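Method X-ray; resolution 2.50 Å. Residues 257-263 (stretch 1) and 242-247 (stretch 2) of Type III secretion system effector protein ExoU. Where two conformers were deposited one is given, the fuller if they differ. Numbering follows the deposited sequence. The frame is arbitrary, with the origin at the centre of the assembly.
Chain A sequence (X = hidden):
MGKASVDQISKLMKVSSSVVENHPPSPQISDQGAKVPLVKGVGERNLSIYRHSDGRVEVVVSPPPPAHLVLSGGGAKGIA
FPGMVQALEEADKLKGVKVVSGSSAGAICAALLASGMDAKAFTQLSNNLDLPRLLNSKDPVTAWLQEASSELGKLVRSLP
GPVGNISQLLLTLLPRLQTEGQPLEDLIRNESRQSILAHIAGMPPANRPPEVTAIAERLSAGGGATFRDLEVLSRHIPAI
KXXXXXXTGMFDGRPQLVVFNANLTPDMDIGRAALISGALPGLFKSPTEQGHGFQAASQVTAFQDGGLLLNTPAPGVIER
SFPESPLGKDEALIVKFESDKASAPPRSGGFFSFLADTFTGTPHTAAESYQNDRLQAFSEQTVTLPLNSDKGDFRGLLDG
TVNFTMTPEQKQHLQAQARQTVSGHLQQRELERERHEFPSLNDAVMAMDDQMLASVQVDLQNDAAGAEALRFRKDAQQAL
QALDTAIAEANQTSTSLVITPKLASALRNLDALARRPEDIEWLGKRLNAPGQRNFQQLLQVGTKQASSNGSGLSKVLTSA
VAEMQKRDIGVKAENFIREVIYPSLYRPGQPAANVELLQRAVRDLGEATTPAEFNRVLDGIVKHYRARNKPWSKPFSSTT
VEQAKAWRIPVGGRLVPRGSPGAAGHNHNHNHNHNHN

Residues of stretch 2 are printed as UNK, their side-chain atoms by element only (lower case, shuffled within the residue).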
ATOM      1  N   LEU A 257      21.258  -3.089  -3.986  1.00 26.28           N
ATOM      2  CA  LEU A 257      20.610  -4.293  -3.558  1.00 28.33           C
ATOM      3  C   LEU A 257      19.114  -4.084  -3.653  1.00 26.74           C
ATOM      4  O   LEU A 257      18.562  -3.173  -3.030  1.00 25.57           O
ATOM      5  CB  LEU A 257      20.829  -4.618  -2.100  1.00 32.52           C
ATOM      6  CG  LEU A 257      21.907  -5.484  -1.489  1.00 37.40           C
ATOM      7  CD1 LEU A 257      22.176  -6.655  -2.415  1.00 40.71           C
ATOM      8  CD2 LEU A 257      23.174  -4.761  -1.134  1.00 40.96           C
ATOM      9  N   VAL A 258      18.458  -4.935  -4.414  1.00 26.15           N
ATOM     10  CA  VAL A 258      17.023  -4.909  -4.497  1.00 27.55           C
ATOM     11  C   VAL A 258      16.516  -6.035  -3.597  1.00 27.06           C
ATOM     12  O   VAL A 258      17.079  -7.124  -3.600  1.00 32.05           O
ATOM     13  CB  VAL A 258      16.596  -5.129  -5.925  1.00 29.64           C
ATOM     14  CG1 VAL A 258      15.099  -5.106  -6.063  1.00 30.87           C
ATOM     15  CG2 VAL A 258      17.224  -4.082  -6.794  1.00 34.31           C
ATOM     16  N   VAL A 259      15.488  -5.783  -2.803  1.00 26.66           N
ATOM     17  CA  VAL A 259      14.968  -6.817  -1.868  1.00 25.32           C
ATOM     18  C   VAL A 259      13.441  -6.834  -1.792  1.00 23.64           C
ATOM     19  O   VAL A 259      12.802  -5.832  -1.458  1.00 24.26           O
ATOM     20  CB  VAL A 259      15.517  -6.571  -0.439  1.00 26.09           C
ATOM     21  CG1 VAL A 259      14.983  -7.600   0.549  1.00 25.72           C
ATOM     22  CG2 VAL A 259      17.039  -6.545  -0.455  1.00 25.07           C
ATOM     23  N   PHE A 260      12.869  -7.959  -2.140  1.00 22.46           N
ATOM     24  CA  PHE A 260      11.447  -8.147  -2.034  1.00 23.12           C
ATOM     25  C   PHE A 260      11.215  -9.152  -0.917  1.00 22.73           C
ATOM     26  O   PHE A 260      11.887 -10.160  -0.866  1.00 25.60           O
ATOM     27  CB  PHE A 260      10.916  -8.744  -3.314  1.00 24.01           C
ATOM     28  CG  PHE A 260      11.118  -7.891  -4.539  1.00 22.83           C
ATOM     29  CD1 PHE A 260      10.276  -6.827  -4.797  1.00 25.74           C
ATOM     30  CD2 PHE A 260      12.062  -8.200  -5.431  1.00 22.13           C
ATOM     31  CE1 PHE A 260      10.461  -6.023  -5.900  1.00 26.32           C
ATOM     32  CE2 PHE A 260      12.262  -7.422  -6.556  1.00 24.45           C
ATOM     33  CZ  PHE A 260      11.462  -6.326  -6.784  1.00 25.95           C
ATOM     34  N   ASN A 261      10.272  -8.886  -0.042  1.00 23.00           N
ATOM     35  CA  ASN A 261       9.878  -9.795   1.036  1.00 24.53           C
ATOM     36  C   ASN A 261       8.620  -9.263   1.773  1.00 26.67           C
ATOM     37  O   ASN A 261       8.077  -8.206   1.412  1.00 26.31           O
ATOM     38  CB  ASN A 261      11.025  -9.992   2.015  1.00 26.35           C
ATOM     39  CG  ASN A 261      11.449  -8.688   2.736  1.00 27.77           C
ATOM     40  OD1 ASN A 261      10.677  -7.716   2.874  1.00 27.58           O
ATOM     41  ND2 ASN A 261      12.687  -8.672   3.173  1.00 25.80           N
ATOM     42  N   ALA A 262       8.171  -9.951   2.812  1.00 28.81           N
ATOM     43  CA  ALA A 262       6.910  -9.560   3.461  1.00 31.69           C
ATOM     44  C   ALA A 262       6.981  -8.218   4.171  1.00 36.98           C
ATOM     45  O   ALA A 262       5.966  -7.533   4.322  1.00 40.22           O
ATOM     46  CB  ALA A 262       6.439 -10.624   4.413  1.00 31.47           C
ATOM     47  N   ASN A 263       8.172  -7.831   4.592  0.50 39.73           N
ATOM     48  CA  ASN A 263       8.326  -6.575   5.299  0.50 42.35           C
ATOM     49  C   ASN A 263       8.366  -5.324   4.392  0.50 41.85           C
ATOM     50  O   ASN A 263       7.709  -4.322   4.694  0.50 44.67           O
ATOM     51  CB  ASN A 263       9.523  -6.671   6.246  0.50 46.03           C
ATOM     52  CG  ASN A 263       9.245  -7.597   7.441  0.50 52.82           C
ATOM     53  OD1 ASN A 263       8.175  -8.234   7.534  0.50 55.14           O
ATOM     54  ND2 ASN A 263      10.208  -7.685   8.355  0.50 54.00           N
ATOM     55  N   UNK A 242       8.358 -18.639   4.292  1.00 34.40           N
ATOM     56  CA  UNK A 242       8.453 -17.220   3.940  1.00 35.91           C
ATOM     57  C   UNK A 242       9.470 -17.109   2.838  1.00 31.51           C
ATOM     58  O   UNK A 242      10.304 -18.013   2.665  1.00 29.44           O
ATOM     59  c   UNK A 242       7.954 -16.486   6.280  1.00 38.58           C
ATOM     60  c   UNK A 242       8.881 -16.379   5.105  1.00 36.75           C
ATOM     61  o   UNK A 242       9.019 -14.656   7.338  1.00 43.46           O
ATOM     62  n   UNK A 242       8.474 -16.401   8.581  1.00 45.04           N
ATOM     63  c   UNK A 242       8.510 -15.764   7.455  1.00 40.55           C
ATOM     64  N   UNK A 243       9.424 -16.012   2.101  1.00 29.53           N
ATOM     65  CA  UNK A 243      10.288 -15.886   0.933  1.00 27.27           C
ATOM     66  C   UNK A 243      10.942 -14.537   0.866  1.00 25.93           C
ATOM     67  O   UNK A 243      10.277 -13.528   1.117  1.00 24.59           O
ATOM     68  c   UNK A 243      11.223 -16.886  -1.931  1.00 31.29           C
ATOM     69  c   UNK A 243      10.133 -15.862  -1.692  1.00 29.28           C
ATOM     70  c   UNK A 243       9.462 -16.101  -0.325  1.00 27.56           C
ATOM     71  c   UNK A 243       9.100 -15.964  -2.782  1.00 28.41           C
ATOM     72  N   UNK A 244      12.240 -14.539   0.538  1.00 24.34           N
ATOM     73  CA  UNK A 244      12.986 -13.347   0.183  1.00 24.93           C
ATOM     74  C   UNK A 244      13.504 -13.522  -1.196  1.00 25.45           C
ATOM     75  O   UNK A 244      14.229 -14.459  -1.477  1.00 25.59           O
ATOM     76  c   UNK A 244      14.242 -13.210   1.008  1.00 31.05           C
ATOM     77  c   UNK A 244      13.971 -12.714   2.334  1.00 31.42           C
ATOM     78  n   UNK A 244      13.951 -13.590   3.275  1.00 36.56           N
ATOM     79  o   UNK A 244      13.743 -11.552   2.516  1.00 39.47           O
ATOM     80  N   UNK A 245      13.225 -12.570  -2.043  1.00 27.38           N
ATOM     81  CA  UNK A 245      13.804 -12.534  -3.328  1.00 27.22           C
ATOM     82  C   UNK A 245      14.743 -11.319  -3.355  1.00 31.44           C
ATOM     83  O   UNK A 245      14.377 -10.204  -2.963  1.00 33.78           O
ATOM     84  c   UNK A 245      13.346 -12.171  -5.752  1.00 28.53           C
ATOM     85  c   UNK A 245      12.730 -12.460  -4.379  1.00 26.73           C
ATOM     86  c   UNK A 245      12.034 -13.777  -4.382  1.00 28.95           C
ATOM     87  c   UNK A 245      11.120 -13.988  -5.578  1.00 32.00           C
ATOM     88  N   UNK A 246      15.951 -11.545  -3.824  1.00 36.11           N
ATOM     89  CA  UNK A 246      16.992 -10.540  -3.765  1.00 43.77           C
ATOM     90  C   UNK A 246      17.755 -10.407  -5.038  1.00 40.24           C
ATOM     91  O   UNK A 246      17.768 -11.301  -5.854  1.00 45.18           O
ATOM     92  o   UNK A 246      17.249 -10.953  -1.423  1.00 53.65           O
ATOM     93  c   UNK A 246      17.970 -10.952  -2.662  1.00 48.20           C
ATOM     94  c   UNK A 246      19.098  -9.986  -2.541  1.00 55.33           C
ATOM     95  N   UNK A 247      18.404  -9.283  -5.220  1.00 38.92           N
ATOM     96  CA  UNK A 247      19.280  -9.138  -6.363  1.00 39.07           C
ATOM     97  C   UNK A 247      20.014  -7.858  -6.422  1.00 35.76           C
ATOM     98  O   UNK A 247      19.695  -6.924  -5.703  1.00 40.19           O
TER
HETATM   99  O   HOH W   1       9.071 -12.580   3.080  1.00 20.26           O

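Position 242 opens the strand with three side-chain carbons in an unbranched row, the last carrying one oxygen and one nitrogen. It makes no contact with stretch 1 within 4.5 Å. This is Gln 242, whose polar end suits a partly exposed site.

Position 243 has four carbons and no heteroatom, forked at the second, the pattern of leucine. Leu 243 is buried, as its apolar side chain favours, but the side chain comes no nearer to stretch 1 than Leu 243 CG to Phe 260 O, 6.0 Å. Leu 243 O accepts a hydrogen bond from water 1 O at 2.5 Å, and the same water O accepts one from Ala 262 N at 2.8 Å, bridging the two stretches just past the last backbone bridge.

Position 244 carries two carbons, the second bearing one oxygen and one nitrogen. Its CB points sideways, yet its end comes nearer stretch 1, and the oxygen lies 3.1 Å from Asn 261 ND2. The residue is Asn 244, and OD1 is the acceptor in an amide-to-amide hydrogen bond.

At position 245 four carbons fork at the first, one arm being two carbons long. That beta-branched shape is isoleucine, well suited to a buried strand. Ile 245 CG2 lies 4.2 Å from Phe 260 CD2, an apolar contact. Their backbones bond both ways: Phe 260 N gives to Ile 245 O at 2.8 Å, and Ile 245 N to Phe 260 O at 3.0 Å.

Position 246 has one carbon carrying an oxygen and a carbon; this methyl carbon lies 3.7 Å from Val 258 O. The residue is Thr 246: small, beta-branched and hydroxyl-bearing, it suits a partly exposed strand position and pairs with Val 259 on the other face.

Position 247 has no side-chain atoms and is therefore Gly 247. Glycine easily adopts its almost fully extended backbone (phi/psi -177/170), though an ideal CB, 4.8 Å from Val 258 O, shows no clash there that demands it. Val 258 N donates to Gly 247 O at 2.7 Å, and Gly 247 N to Val 258 O at 3.0 Å.

The contact is thus an antiparallel ladder, with strand directions 166° apart. Two hydrogen-bonded pairs flank the non-bonded Val 259–Thr 246 pair, and alternation sends Phe 260 and Ile 245 to one face, Val 259 and Thr 246 to the other. Beyond the last bridge, the asparagine amides and the water extend the polar link, and 384 Å² is buried in all.

Stretch 2, residues 242-247: QLNITG
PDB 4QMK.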